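Ferredoxin (Trichomonas vaginalis, PDB 1L5P) carries electrons on a single [2Fe-2S] cluster, linking pyruvate:ferredoxin oxidoreductase to hydrogenase in the hydrogenosome. Local coordinates at residues 24-27 with 31-34. Sequence-based numbering, arbitrary orientation.
Sequences TVLT and LMSA
L26 and M32 lie slantwise over one another, and they illustrate how a chain leaving a short helix can fold back and pack on its last turn. Contact begins at the roots of the two side chains, where L26 CB and M32 CB are 3.8 Å apart, and resumes near their ends, where the M32 methyl CE comes to 3.8 Å from L26 CD1. The extended first part of the methionine, with CG anti to the backbone N (chi1 -174°), carries the sulfur out beside the leucine; the bend at chi3 (-91°) then turns CE to the CD1 branch. The other leucine branch, CD2, faces L31, whose CD1 is a looser 4.2 Å away.

On the backbone side of these apolar contacts, the L26 carbonyl oxygen accepts two backbone N-H groups, a hydrogen bond from L31 N at 3.2 Å and a weak one from M32 N at 3.4 Å. The first donor is tilted 23° from the carbonyl plane. In the beta-grasp fold of this [2Fe-2S] ferredoxin the double acceptor ties the end of helix 22-27 to the start of the long loop that goes on to bind the cluster. L26 and L31 both also pack on A5 and L14 of the sheet and on the C-terminal L93, whereas M32 reaches the cluster ligand C47 and touches F23.

T27 divides its two branches between different neighbours. Its methyl CG2 turns to the loop, 4.0 Å from both M32 CB and A34 CB, while OG1 sits between the backbone N and the carbonyl carbon and hydrogen-bonds to the F23 carbonyl oxygen one helical turn back. A34 points its CB toward the helix and touches F23 as well, and its own carbonyl oxygen is hydrogen-bonded to T37 OG1 in the cluster pocket.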
loop_
_atom_site.group_PDB
_atom_site.type_symbol
_atom_site.label_atom_id
_atom_site.label_comp_id
_atom_site.label_asym_id
_atom_site.label_seq_id
_atom_site.Cartn_x
_atom_site.Cartn_y
_atom_site.Cartn_z
ATOM N N THR A 24 -5.178 -4.308 -3.118
ATOM C CA THR A 24 -5.864 -5.573 -3.270
ATOM C C THR A 24 -5.485 -6.490 -2.125
ATOM O O THR A 24 -6.344 -7.036 -1.447
ATOM C CB THR A 24 -5.469 -6.241 -4.574
ATOM O OG1 THR A 24 -5.804 -5.372 -5.659
ATOM C CG2 THR A 24 -6.201 -7.568 -4.736
ATOM N N VAL A 25 -4.184 -6.646 -1.925
ATOM C CA VAL A 25 -3.647 -7.486 -0.872
ATOM C C VAL A 25 -4.151 -7.056 0.505
ATOM O O VAL A 25 -4.626 -7.879 1.285
ATOM C CB VAL A 25 -2.108 -7.428 -0.904
ATOM C CG1 VAL A 25 -1.522 -8.024 0.369
ATOM C CG2 VAL A 25 -1.604 -8.154 -2.143
ATOM N N LEU A 26 -4.053 -5.763 0.791
ATOM C CA LEU A 26 -4.482 -5.227 2.076
ATOM C C LEU A 26 -5.978 -5.332 2.320
ATOM O O LEU A 26 -6.412 -5.794 3.377
ATOM C CB LEU A 26 -4.068 -3.761 2.205
ATOM C CG LEU A 26 -2.576 -3.484 2.393
ATOM C CD1 LEU A 26 -2.376 -2.009 2.731
ATOM C CD2 LEU A 26 -2.022 -4.378 3.498
ATOM N N THR A 27 -6.768 -4.895 1.345
ATOM C CA THR A 27 -8.218 -4.932 1.490
ATOM C C THR A 27 -8.785 -6.345 1.523
ATOM O O THR A 27 -9.727 -6.608 2.267
ATOM C CB THR A 27 -8.934 -4.137 0.370
ATOM O OG1 THR A 27 -8.496 -4.612 -0.909
ATOM C CG2 THR A 27 -8.641 -2.656 0.494
ATOM N N LEU A 31 -7.325 -5.779 6.392
ATOM C CA LEU A 31 -6.453 -4.782 7.015
ATOM C C LEU A 31 -6.805 -3.367 6.548
ATOM O O LEU A 31 -6.558 -2.383 7.248
ATOM C CB LEU A 31 -4.994 -5.103 6.682
ATOM C CG LEU A 31 -4.516 -6.417 7.302
ATOM C CD1 LEU A 31 -3.082 -6.706 6.891
ATOM C CD2 LEU A 31 -4.639 -6.324 8.814
ATOM N N MET A 32 -7.394 -3.279 5.362
ATOM C CA MET A 32 -7.787 -1.995 4.784
ATOM C C MET A 32 -9.156 -2.145 4.108
ATOM O O MET A 32 -9.399 -3.116 3.376
ATOM C CB MET A 32 -6.715 -1.536 3.772
ATOM C CG MET A 32 -6.922 -0.137 3.189
ATOM S SD MET A 32 -5.686 0.351 1.939
ATOM C CE MET A 32 -4.506 1.128 3.010
ATOM N N SER A 33 -10.049 -1.189 4.364
ATOM C CA SER A 33 -11.396 -1.214 3.788
ATOM C C SER A 33 -11.443 -0.567 2.409
ATOM O O SER A 33 -10.777 0.434 2.171
ATOM C CB SER A 33 -12.385 -0.502 4.720
ATOM O OG SER A 33 -12.718 0.784 4.237
ATOM N N ALA A 34 -12.233 -1.145 1.510
ATOM C CA ALA A 34 -12.368 -0.626 0.156
ATOM C C ALA A 34 -13.673 0.166 0.025
ATOM O O ALA A 34 -14.062 0.582 -1.069
ATOM C CB ALA A 34 -12.346 -1.781 -0.845
#